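6-phospho-beta-glucosidase BglT (Thermotoga maritima, PDB 1UP6) hydrolyses cellobiose 6'-phosphate to glucose 6-phosphate and glucose, with NAD+ and a manganese ion as cofactors. Local coordinates at residues Asp31-Tyr36 with Asp56-Leu61; Gln103-Val108 with Asn240-Tyr245. One frame throughout, in Å; residues are numbered along the deposited sequence.

The two contacts show how one chain uses different chemistry at its margin and near its middle. Contact 1, its centre about 24 Å from that of the chain, pairs two strands at the edge of the NAD-binding sheet through backbone hydrogen bonds, one face apolar, the other mixing apolar and charged groups; strand 59-62 is outermost in this chain and K59 is exposed. Contact 2, its centre about 12 Å from the chain's, has no exposed touching residue and no hydrogen bond between its segments; side chains alone join a loop to a turn beside the substrate. The contacts share no secondary-structure element, yet a residue of each contact's segments reaches NAD, Y36 and E104.

Contact 1: residues Asp31-Tyr36 with Asp56-Leu61; sequences DEVIFY and DRFKVL. With NAD (nicotinamide-adenine-dinucleotide), chain I.
V33 and K59 meet through the backbone, V33 N donating to K59 O over 2.9 Å. The ladder runs on as K59 N bonds to D31 O at 2.9 Å, L61 N to V33 O at 3.0 Å and F35 N to L61 O at 2.8 Å. This is parallel pairing in register: E32 lies beside K59, V33 beside V60, I34 beside L61.

Side chains then sort by face. On one, F58 brings ring atom CE1 to within 3.6 Å of V33 CG2, the methyl that stands beside the backbone N because CG1 is anti to it (chi1 178°). Further along, F35 meets V60 obliquely, CE1 to CG1 at 3.7 Å, while L61 O sits at the edge of the F35 ring. With F35 cut back to an alanine, V60 CG1 is likely to lose its aromatic neighbour, and a gap to open toward V47 of helix 40-54 and V18 of helix 14-24.

The opposite face mixes apolar and charged groups. I34 CG1 packs on L61 CB, and L61 CD1 lies against E32 OE2, whereas E32 and K59 run side by side with OE1 and NZ 4.0 Å apart, too far for a salt bridge. E32 OE2 instead forms a salt bridge with R3 NE, on the adjoining strand 3-7.

Helices 14-24 and 40-54 cover the face bearing V33, F35 and V60. At the far end of strand 32-36, Y36 CE2 comes within 3.6 Å of NAD C2A, and D37 hydrogen-bonds the cofactor. Two parallel strands joined by helix 40-54, with the dinucleotide's adenine at the C-terminal end of the first, form a beta-alpha-beta crossover of the Rossmann fold.

Contact 2: residues Gln103-Val108 with Asn240-Tyr245; sequences QETTGV and NPYLRY. With G6P (6-O-phosphono-alpha-D-glucopyranose), chain K.
Q103, Y242 and Y245 carry this contact, which sets a loop of the Rossmann domain, just ahead of helix 108-129, against an Asx turn in the C-terminal domain of a family 4 glycosidase. The Q103 chain crosses both tyrosines at about a right angle. Its CG lies over one face of the Y245 ring as a CH-pi contact, 4.0 Å from the centroid and offset toward the rim. A bend at chi2 (-79°) then swings the amide to the edge of Y242, NE2 reaching CE2 at 3.5 Å with amide and ring planes 68° apart.

The amide's rotation is set from its own loop: OE1 accepts from T105 N at 2.9 Å, the donor standing above the carbonyl plane, with weaker bonds from T106 N and T105 OG1. T106 adds its hydroxyl obliquely, OG1 to Y242 CD2 at 3.5 Å, and its CG2 leans on Y245 CB.

Y242, the proton acceptor of the active site, is thus flanked along one side while its OH faces glucose 6-phosphate, with a weak hydrogen bond to O5 of the sugar. H193, a manganese ligand, meets its ring as well. N240 closes the Asx turn behind it: its OD1 accepts a hydrogen bond from the backbone N of Y242 at 3.0 Å, in the carbonyl plane and on a lone pair.

Contact 1: residues Asp31-Tyr36 with Asp56-Leu61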
ATOM      1  N   ASP A  31     -32.581   8.435  29.290  1.00 18.52           N
ATOM      2  CA  ASP A  31     -33.952   8.841  29.558  1.00 18.58           C
ATOM      3  C   ASP A  31     -34.922   7.736  29.211  1.00 18.53           C
ATOM      4  O   ASP A  31     -35.823   7.450  29.971  1.00 18.08           O
ATOM      5  CB  ASP A  31     -34.273  10.106  28.782  1.00 18.70           C
ATOM      6  CG  ASP A  31     -33.352  11.232  29.140  1.00 19.62           C
ATOM      7  OD1 ASP A  31     -33.627  11.889  30.164  1.00 21.49           O
ATOM      8  OD2 ASP A  31     -32.325  11.524  28.492  1.00 20.11           O
ATOM      9  N   GLU A  32     -34.728   7.102  28.065  1.00 18.68           N
ATOM     10  CA  GLU A  32     -35.631   6.046  27.663  1.00 19.45           C
ATOM     11  C   GLU A  32     -34.971   4.948  26.821  1.00 18.78           C
ATOM     12  O   GLU A  32     -34.030   5.191  26.040  1.00 18.63           O
ATOM     13  CB  GLU A  32     -36.868   6.632  26.962  1.00 20.14           C
ATOM     14  CG  GLU A  32     -36.538   7.503  25.766  1.00 23.96           C
ATOM     15  CD  GLU A  32     -37.676   8.410  25.356  1.00 28.84           C
ATOM     16  OE1 GLU A  32     -38.085   9.231  26.213  1.00 29.62           O
ATOM     17  OE2 GLU A  32     -38.138   8.303  24.174  1.00 31.34           O
ATOM     18  N   VAL A  33     -35.466   3.729  27.012  1.00 17.79           N
ATOM     19  CA  VAL A  33     -35.106   2.635  26.145  1.00 17.00           C
ATOM     20  C   VAL A  33     -36.391   2.170  25.482  1.00 16.60           C
ATOM     21  O   VAL A  33     -37.356   1.881  26.176  1.00 16.54           O
ATOM     22  CB  VAL A  33     -34.340   1.497  26.916  1.00 17.12           C
ATOM     23  CG1 VAL A  33     -34.018   0.313  25.994  1.00 14.89           C
ATOM     24  CG2 VAL A  33     -33.038   2.042  27.502  1.00 16.02           C
ATOM     25  N   ILE A  34     -36.395   2.134  24.147  1.00 15.88           N
ATOM     26  CA  ILE A  34     -37.571   1.754  23.367  1.00 15.82           C
ATOM     27  C   ILE A  34     -37.333   0.436  22.627  1.00 15.37           C
ATOM     28  O   ILE A  34     -36.276   0.242  22.032  1.00 15.04           O
ATOM     29  CB  ILE A  34     -37.983   2.909  22.395  1.00 15.65           C
ATOM     30  CG1 ILE A  34     -39.310   2.605  21.695  1.00 16.46           C
ATOM     31  CG2 ILE A  34     -36.915   3.189  21.369  1.00 14.86           C
ATOM     32  CD1 ILE A  34     -40.097   3.910  21.284  1.00 19.38           C
ATOM     33  N   PHE A  35     -38.332  -0.435  22.638  1.00 14.60           N
ATOM     34  CA  PHE A  35     -38.228  -1.770  22.055  1.00 14.66           C
ATOM     35  C   PHE A  35     -39.107  -1.994  20.825  1.00 14.87           C
ATOM     36  O   PHE A  35     -40.268  -1.622  20.821  1.00 15.27           O
ATOM     37  CB  PHE A  35     -38.553  -2.855  23.104  1.00 14.02           C
ATOM     38  CG  PHE A  35     -37.647  -2.834  24.302  1.00 13.51           C
ATOM     39  CD1 PHE A  35     -37.926  -2.018  25.389  1.00 12.34           C
ATOM     40  CD2 PHE A  35     -36.490  -3.606  24.328  1.00 13.92           C
ATOM     41  CE1 PHE A  35     -37.077  -1.976  26.478  1.00 12.46           C
ATOM     42  CE2 PHE A  35     -35.635  -3.588  25.424  1.00 13.55           C
ATOM     43  CZ  PHE A  35     -35.932  -2.770  26.508  1.00 13.05           C
ATOM     44  N   TYR A  36     -38.534  -2.603  19.793  1.00 15.15           N
ATOM     45  CA  TYR A  36     -39.260  -3.062  18.634  1.00 15.26           C
ATOM     46  C   TYR A  36     -39.054  -4.572  18.399  1.00 15.81           C
ATOM     47  O   TYR A  36     -37.953  -5.083  18.537  1.00 15.29           O
ATOM     48  CB  TYR A  36     -38.828  -2.290  17.373  1.00 14.68           C
ATOM     49  CG  TYR A  36     -39.425  -2.904  16.133  1.00 13.51           C
ATOM     50  CD1 TYR A  36     -40.795  -2.815  15.896  1.00 13.82           C
ATOM     51  CD2 TYR A  36     -38.646  -3.645  15.255  1.00 12.73           C
ATOM     52  CE1 TYR A  36     -41.381  -3.419  14.792  1.00 14.57           C
ATOM     53  CE2 TYR A  36     -39.204  -4.236  14.141  1.00 15.54           C
ATOM     54  CZ  TYR A  36     -40.580  -4.114  13.916  1.00 15.51           C
ATOM     55  OH  TYR A  36     -41.147  -4.685  12.821  1.00 15.87           O
ATOM     56  N   ASP A  56     -38.436   2.080  37.122  1.00 18.60           N
ATOM     57  CA  ASP A  56     -38.581   3.490  36.773  1.00 19.21           C
ATOM     58  C   ASP A  56     -37.265   4.289  36.853  1.00 19.10           C
ATOM     59  O   ASP A  56     -37.270   5.482  37.132  1.00 19.28           O
ATOM     60  CB  ASP A  56     -39.700   4.149  37.612  1.00 19.10           C
ATOM     61  CG  ASP A  56     -40.303   5.378  36.928  1.00 20.80           C
ATOM     62  OD1 ASP A  56     -40.157   5.523  35.684  1.00 23.77           O
ATOM     63  OD2 ASP A  56     -40.926   6.266  37.553  1.00 22.60           O
ATOM     64  N   ARG A  57     -36.142   3.639  36.591  1.00 19.14           N
ATOM     65  CA  ARG A  57     -34.872   4.356  36.472  1.00 19.33           C
ATOM     66  C   ARG A  57     -34.705   5.063  35.133  1.00 18.78           C
ATOM     67  O   ARG A  57     -34.075   6.097  35.065  1.00 19.27           O
ATOM     68  CB  ARG A  57     -33.693   3.455  36.824  1.00 19.28           C
ATOM     69  CG  ARG A  57     -33.645   3.198  38.344  1.00 21.67           C
ATOM     70  CD  ARG A  57     -32.825   1.998  38.794  1.00 24.23           C
ATOM     71  NE  ARG A  57     -31.400   2.287  38.704  1.00 26.20           N
ATOM     72  CZ  ARG A  57     -30.428   1.407  38.891  1.00 26.53           C
ATOM     73  NH1 ARG A  57     -30.705   0.138  39.187  1.00 25.92           N
ATOM     74  NH2 ARG A  57     -29.166   1.807  38.780  1.00 26.98           N
ATOM     75  N   PHE A  58     -35.269   4.496  34.076  1.00 18.19           N
ATOM     76  CA  PHE A  58     -35.535   5.225  32.844  1.00 17.14           C
ATOM     77  C   PHE A  58     -36.856   4.715  32.321  1.00 17.30           C
ATOM     78  O   PHE A  58     -37.426   3.786  32.898  1.00 16.73           O
ATOM     79  CB  PHE A  58     -34.425   5.066  31.820  1.00 16.77           C
ATOM     80  CG  PHE A  58     -33.861   3.673  31.716  1.00 15.44           C
ATOM     81  CD1 PHE A  58     -34.554   2.662  31.049  1.00 14.05           C
ATOM     82  CD2 PHE A  58     -32.624   3.375  32.269  1.00 14.83           C
ATOM     83  CE1 PHE A  58     -34.021   1.373  30.935  1.00 13.64           C
ATOM     84  CE2 PHE A  58     -32.068   2.081  32.133  1.00 14.23           C
ATOM     85  CZ  PHE A  58     -32.776   1.083  31.475  1.00 11.94           C
ATOM     86  N   LYS A  59     -37.365   5.340  31.264  1.00 17.55           N
ATOM     87  CA  LYS A  59     -38.658   4.955  30.712  1.00 17.79           C
ATOM     88  C   LYS A  59     -38.450   3.734  29.845  1.00 17.23           C
ATOM     89  O   LYS A  59     -37.421   3.599  29.203  1.00 17.26           O
ATOM     90  CB  LYS A  59     -39.271   6.121  29.934  1.00 18.07           C
ATOM     91  CG  LYS A  59     -39.814   7.215  30.843  1.00 20.99           C
ATOM     92  CD  LYS A  59     -39.457   8.626  30.358  1.00 26.87           C
ATOM     93  CE  LYS A  59     -40.706   9.404  29.857  1.00 28.43           C
ATOM     94  NZ  LYS A  59     -41.270   8.778  28.598  1.00 29.98           N
ATOM     95  N   VAL A  60     -39.407   2.826  29.870  1.00 16.89           N
ATOM     96  CA  VAL A  60     -39.385   1.663  29.013  1.00 16.61           C
ATOM     97  C   VAL A  60     -40.585   1.743  28.053  1.00 16.89           C
ATOM     98  O   VAL A  60     -41.731   1.806  28.492  1.00 16.67           O
ATOM     99  CB  VAL A  60     -39.406   0.368  29.862  1.00 16.67           C
ATOM    100  CG1 VAL A  60     -39.504  -0.871  28.987  1.00 15.79           C
ATOM    101  CG2 VAL A  60     -38.168   0.287  30.746  1.00 15.27           C
ATOM    102  N   LEU A  61     -40.307   1.763  26.749  1.00 16.92           N
ATOM    103  CA  LEU A  61     -41.347   1.936  25.745  1.00 16.79           C
ATOM    104  C   LEU A  61     -41.333   0.823  24.715  1.00 16.90           C
ATOM    105  O   LEU A  61     -40.304   0.216  24.471  1.00 17.19           O
ATOM    106  CB  LEU A  61     -41.180   3.293  25.056  1.00 16.52           C
ATOM    107  CG  LEU A  61     -41.198   4.547  25.935  1.00 16.27           C
ATOM    108  CD1 LEU A  61     -40.708   5.793  25.153  1.00 15.15           C
ATOM    109  CD2 LEU A  61     -42.608   4.764  26.529  1.00 15.46           C
TER
HETATM  110  PA  NAD I1416     -34.073 -15.305  18.490  0.50 19.86           P
HETATM  111  O1A NAD I1416     -33.925 -16.182  17.301  0.50 19.76           O
HETATM  112  O2A NAD I1416     -35.243 -15.853  19.323  0.50 19.44           O
HETATM  113  O5B NAD I1416     -34.297 -13.760  17.980  0.50 18.54           O
HETATM  114  C5B NAD I1416     -34.445 -12.573  18.730  0.50 15.27           C
HETATM  115  C4B NAD I1416     -35.736 -11.801  18.399  0.50 15.91           C
HETATM  116  O4B NAD I1416     -35.610 -11.068  17.192  0.50 16.33           O
HETATM  117  C3B NAD I1416     -37.007 -12.645  18.236  0.50 16.52           C
HETATM  118  O3B NAD I1416     -37.886 -12.458  19.327  0.50 16.24           O
HETATM  119  C2B NAD I1416     -37.649 -12.178  16.927  0.50 16.05           C
HETATM  120  O2B NAD I1416     -39.030 -11.909  17.031  0.50 12.92           O
HETATM  121  C1B NAD I1416     -36.883 -10.911  16.590  0.50 15.23           C
HETATM  122  N9A NAD I1416     -36.698 -10.669  15.155  0.50 14.17           N
HETATM  123  C8A NAD I1416     -36.378 -11.567  14.166  0.50 12.40           C
HETATM  124  N7A NAD I1416     -36.283 -10.890  12.990  0.50 13.14           N
HETATM  125  C5A NAD I1416     -36.531  -9.577  13.217  0.50 14.30           C
HETATM  126  C6A NAD I1416     -36.562  -8.466  12.384  0.50 14.21           C
HETATM  127  N6A NAD I1416     -36.321  -8.610  11.082  0.50 14.74           N
HETATM  128  N1A NAD I1416     -36.847  -7.223  12.915  0.50 13.19           N
HETATM  129  C2A NAD I1416     -37.107  -7.102  14.266  0.50 13.59           C
HETATM  130  N3A NAD I1416     -37.093  -8.202  15.100  0.50 12.87           N
HETATM  131  C4A NAD I1416     -36.804  -9.423  14.579  0.50 14.72           C
HETATM  132  O3  NAD I1416     -32.710 -15.576  19.316  0.50 18.57           O
HETATM  133  PN  NAD I1416     -31.481 -14.625  19.735  0.50 18.53           P
HETATM  134  O1N NAD I1416     -30.368 -15.558  20.066  0.50 18.59           O
HETATM  135  O2N NAD I1416     -31.937 -13.698  20.794  0.50 18.85           O
HETATM  136  O5D NAD I1416     -31.066 -13.804  18.413  0.50 17.66           O
HETATM  137  C5D NAD I1416     -30.427 -12.553  18.563  0.50 16.08           C
HETATM  138  C4D NAD I1416     -29.574 -12.231  17.342  0.50 15.69           C
HETATM  139  O4D NAD I1416     -28.346 -11.724  17.826  0.50 15.60           O
HETATM  140  C3D NAD I1416     -29.233 -13.470  16.515  0.50 14.95           C
HETATM  141  O3D NAD I1416     -28.844 -13.092  15.215  0.50 11.97           O
HETATM  142  C2D NAD I1416     -28.045 -14.011  17.271  0.50 16.13           C
HETATM  143  O2D NAD I1416     -27.260 -14.917  16.530  0.50 16.93           O
HETATM  144  C1D NAD I1416     -27.339 -12.695  17.558  0.50 16.91           C
HETATM  145  N1N NAD I1416     -26.392 -12.787  18.666  0.50 16.51           N
HETATM  146  C2N NAD I1416     -25.120 -12.418  18.393  0.50 18.28           C
HETATM  147  C3N NAD I1416     -24.159 -12.449  19.395  0.50 18.38           C
HETATM  148  C7N NAD I1416     -22.765 -12.041  19.062  0.50 17.84           C
HETATM  149  O7N NAD I1416     -21.770 -12.416  20.004  0.50 18.94           O
HETATM  150  N7N NAD I1416     -22.536 -11.380  17.914  0.50 14.68           N
HETATM  151  C4N NAD I1416     -24.499 -12.880  20.679  0.50 18.06           C
HETATM  152  C5N NAD I1416     -25.808 -13.266  20.945  0.50 17.77           C
HETATM  153  C6N NAD I1416     -26.750 -13.205  19.919  0.50 18.26           C

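Contact 2: residues Gln103-Val108 with Asn240-Tyr245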
ATOM      1  N   GLN A 103     -23.500 -25.016  10.703  1.00 18.16           N
ATOM      2  CA  GLN A 103     -23.257 -24.238  11.922  1.00 18.22           C
ATOM      3  C   GLN A 103     -23.832 -22.833  11.762  1.00 18.49           C
ATOM      4  O   GLN A 103     -23.878 -22.304  10.668  1.00 18.02           O
ATOM      5  CB  GLN A 103     -21.753 -24.228  12.251  1.00 17.61           C
ATOM      6  CG  GLN A 103     -21.378 -24.083  13.738  1.00 16.79           C
ATOM      7  CD  GLN A 103     -21.464 -22.614  14.264  1.00 18.45           C
ATOM      8  OE1 GLN A 103     -21.173 -21.633  13.543  1.00 18.53           O
ATOM      9  NE2 GLN A 103     -21.865 -22.475  15.505  1.00 15.97           N
ATOM     10  N   GLU A 104     -24.298 -22.265  12.867  1.00 19.44           N
ATOM     11  CA  GLU A 104     -24.999 -20.976  12.893  1.00 20.16           C
ATOM     12  C   GLU A 104     -24.274 -19.830  12.134  1.00 19.90           C
ATOM     13  O   GLU A 104     -24.899 -19.115  11.347  1.00 19.76           O
ATOM     14  CB  GLU A 104     -25.263 -20.605  14.372  1.00 20.28           C
ATOM     15  CG  GLU A 104     -26.004 -19.283  14.526  1.00 24.82           C
ATOM     16  CD  GLU A 104     -25.937 -18.660  15.920  1.00 29.76           C
ATOM     17  OE1 GLU A 104     -25.419 -19.284  16.862  1.00 28.99           O
ATOM     18  OE2 GLU A 104     -26.443 -17.513  16.080  1.00 34.70           O
ATOM     19  N   THR A 105     -22.963 -19.686  12.350  1.00 19.68           N
ATOM     20  CA  THR A 105     -22.215 -18.572  11.780  1.00 21.18           C
ATOM     21  C   THR A 105     -21.040 -18.941  10.878  1.00 21.11           C
ATOM     22  O   THR A 105     -20.509 -18.087  10.185  1.00 22.22           O
ATOM     23  CB  THR A 105     -21.716 -17.619  12.890  1.00 21.57           C
ATOM     24  OG1 THR A 105     -20.851 -18.328  13.776  1.00 21.91           O
ATOM     25  CG2 THR A 105     -22.852 -17.215  13.827  1.00 23.53           C
ATOM     26  N   THR A 106     -20.662 -20.205  10.845  1.00 20.76           N
ATOM     27  CA  THR A 106     -19.420 -20.618  10.201  1.00 20.84           C
ATOM     28  C   THR A 106     -19.704 -21.516   9.018  1.00 20.38           C
ATOM     29  O   THR A 106     -20.378 -22.535   9.181  1.00 21.23           O
ATOM     30  CB  THR A 106     -18.560 -21.406  11.254  1.00 21.51           C
ATOM     31  OG1 THR A 106     -18.183 -20.512  12.321  1.00 23.26           O
ATOM     32  CG2 THR A 106     -17.212 -21.883  10.667  1.00 19.68           C
ATOM     33  N   GLY A 107     -19.178 -21.180   7.848  1.00 19.24           N
ATOM     34  CA  GLY A 107     -19.369 -22.014   6.673  1.00 18.47           C
ATOM     35  C   GLY A 107     -20.706 -21.790   5.984  1.00 17.78           C
ATOM     36  O   GLY A 107     -21.203 -20.661   5.932  1.00 18.40           O
ATOM     37  N   VAL A 108     -21.295 -22.870   5.469  1.00 16.98           N
ATOM     38  CA  VAL A 108     -22.499 -22.769   4.620  1.00 16.50           C
ATOM     39  C   VAL A 108     -23.647 -22.166   5.367  1.00 16.19           C
ATOM     40  O   VAL A 108     -24.386 -21.370   4.807  1.00 17.21           O
ATOM     41  CB  VAL A 108     -22.900 -24.097   3.958  1.00 15.80           C
ATOM     42  CG1 VAL A 108     -24.134 -23.917   3.065  1.00 14.33           C
ATOM     43  CG2 VAL A 108     -21.762 -24.604   3.147  1.00 15.40           C
ATOM     44  N   ASN A 240      -9.553 -18.571  18.458  1.00 20.24           N
ATOM     45  CA  ASN A 240     -10.978 -18.578  18.726  1.00 20.60           C
ATOM     46  C   ASN A 240     -11.448 -20.032  18.666  1.00 20.97           C
ATOM     47  O   ASN A 240     -10.992 -20.807  17.818  1.00 20.95           O
ATOM     48  CB  ASN A 240     -11.643 -17.772  17.639  1.00 21.27           C
ATOM     49  CG  ASN A 240     -13.051 -17.402  17.972  1.00 24.20           C
ATOM     50  OD1 ASN A 240     -13.918 -18.269  18.145  1.00 27.01           O
ATOM     51  ND2 ASN A 240     -13.312 -16.095  18.022  1.00 25.68           N
ATOM     52  N   PRO A 241     -12.348 -20.421  19.567  1.00 21.25           N
ATOM     53  CA  PRO A 241     -12.823 -21.822  19.604  1.00 20.40           C
ATOM     54  C   PRO A 241     -13.545 -22.208  18.306  1.00 20.00           C
ATOM     55  O   PRO A 241     -13.551 -23.391  17.987  1.00 19.26           O
ATOM     56  CB  PRO A 241     -13.779 -21.885  20.816  1.00 20.32           C
ATOM     57  CG  PRO A 241     -14.041 -20.484  21.241  1.00 21.99           C
ATOM     58  CD  PRO A 241     -12.993 -19.562  20.587  1.00 21.47           C
ATOM     59  N   TYR A 242     -14.077 -21.233  17.558  1.00 19.55           N
ATOM     60  CA  TYR A 242     -14.725 -21.517  16.285  1.00 20.25           C
ATOM     61  C   TYR A 242     -13.760 -22.040  15.235  1.00 19.59           C
ATOM     62  O   TYR A 242     -14.193 -22.609  14.225  1.00 19.82           O
ATOM     63  CB  TYR A 242     -15.451 -20.283  15.732  1.00 20.98           C
ATOM     64  CG  TYR A 242     -16.782 -20.091  16.375  1.00 24.94           C
ATOM     65  CD1 TYR A 242     -16.912 -19.327  17.553  1.00 28.77           C
ATOM     66  CD2 TYR A 242     -17.913 -20.694  15.840  1.00 27.02           C
ATOM     67  CE1 TYR A 242     -18.161 -19.177  18.163  1.00 32.42           C
ATOM     68  CE2 TYR A 242     -19.148 -20.551  16.441  1.00 30.07           C
ATOM     69  CZ  TYR A 242     -19.272 -19.796  17.591  1.00 32.98           C
ATOM     70  OH  TYR A 242     -20.514 -19.656  18.174  1.00 37.49           O
ATOM     71  N   LEU A 243     -12.463 -21.858  15.473  1.00 18.67           N
ATOM     72  CA  LEU A 243     -11.445 -22.391  14.574  1.00 18.86           C
ATOM     73  C   LEU A 243     -11.461 -23.898  14.496  1.00 18.49           C
ATOM     74  O   LEU A 243     -10.990 -24.469  13.531  1.00 18.38           O
ATOM     75  CB  LEU A 243     -10.041 -21.914  14.921  1.00 18.52           C
ATOM     76  CG  LEU A 243      -9.493 -20.792  14.006  1.00 21.57           C
ATOM     77  CD1 LEU A 243      -9.389 -21.174  12.538  1.00 19.89           C
ATOM     78  CD2 LEU A 243     -10.331 -19.489  14.133  1.00 19.89           C
ATOM     79  N   ARG A 244     -12.027 -24.536  15.512  1.00 18.07           N
ATOM     80  CA  ARG A 244     -12.230 -25.975  15.508  1.00 17.86           C
ATOM     81  C   ARG A 244     -12.937 -26.492  14.249  1.00 17.37           C
ATOM     82  O   ARG A 244     -12.593 -27.564  13.781  1.00 15.68           O
ATOM     83  CB  ARG A 244     -13.049 -26.399  16.728  1.00 18.56           C
ATOM     84  CG  ARG A 244     -12.208 -26.756  17.930  1.00 20.89           C
ATOM     85  CD  ARG A 244     -12.809 -26.290  19.250  1.00 26.21           C
ATOM     86  NE  ARG A 244     -13.937 -27.106  19.681  1.00 29.90           N
ATOM     87  CZ  ARG A 244     -15.195 -26.673  19.811  1.00 31.03           C
ATOM     88  NH1 ARG A 244     -15.527 -25.418  19.545  1.00 28.62           N
ATOM     89  NH2 ARG A 244     -16.135 -27.529  20.214  1.00 32.31           N
ATOM     90  N   TYR A 245     -13.905 -25.731  13.700  1.00 16.86           N
ATOM     91  CA  TYR A 245     -14.627 -26.197  12.515  1.00 16.96           C
ATOM     92  C   TYR A 245     -13.681 -26.248  11.311  1.00 16.97           C
ATOM     93  O   TYR A 245     -13.870 -27.054  10.411  1.00 16.88           O
ATOM     94  CB  TYR A 245     -15.878 -25.331  12.241  1.00 17.51           C
ATOM     95  CG  TYR A 245     -16.817 -25.318  13.405  1.00 16.71           C
ATOM     96  CD1 TYR A 245     -17.589 -26.433  13.700  1.00 19.26           C
ATOM     97  CD2 TYR A 245     -16.898 -24.215  14.253  1.00 17.48           C
ATOM     98  CE1 TYR A 245     -18.445 -26.444  14.810  1.00 17.62           C
ATOM     99  CE2 TYR A 245     -17.734 -24.215  15.354  1.00 14.37           C
ATOM    100  CZ  TYR A 245     -18.494 -25.326  15.626  1.00 17.22           C
ATOM    101  OH  TYR A 245     -19.324 -25.344  16.722  1.00 18.43           O
TER
HETATM  102  C1  G6P K1418     -21.331 -17.723  21.056  0.50 27.45           C
HETATM  103  C2  G6P K1418     -21.162 -16.774  19.879  0.50 26.26           C
HETATM  104  C3  G6P K1418     -22.485 -16.121  19.577  0.50 25.86           C
HETATM  105  C4  G6P K1418     -23.574 -17.127  19.319  0.50 24.81           C
HETATM  106  C5  G6P K1418     -23.656 -18.109  20.480  0.50 23.99           C
HETATM  107  C6  G6P K1418     -24.661 -19.211  20.126  0.50 20.11           C
HETATM  108  O1  G6P K1418     -20.062 -18.341  21.324  0.50 28.38           O
HETATM  109  O2  G6P K1418     -20.242 -15.751  20.226  0.50 27.67           O
HETATM  110  O3  G6P K1418     -22.384 -15.271  18.452  0.50 25.31           O
HETATM  111  O4  G6P K1418     -24.784 -16.382  19.237  0.50 27.32           O
HETATM  112  O5  G6P K1418     -22.357 -18.684  20.727  0.50 26.17           O
HETATM  113  O6  G6P K1418     -25.151 -19.855  21.300  0.50 16.45           O
HETATM  114  P   G6P K1418     -26.521 -20.605  21.222  0.50 15.61           P
HETATM  115  O1P G6P K1418     -27.083 -20.702  22.718  0.50 15.53           O
HETATM  116  O2P G6P K1418     -26.420 -21.982  20.745  0.50 14.93           O
HETATM  117  O3P G6P K1418     -27.616 -19.763  20.526  0.50 13.82           O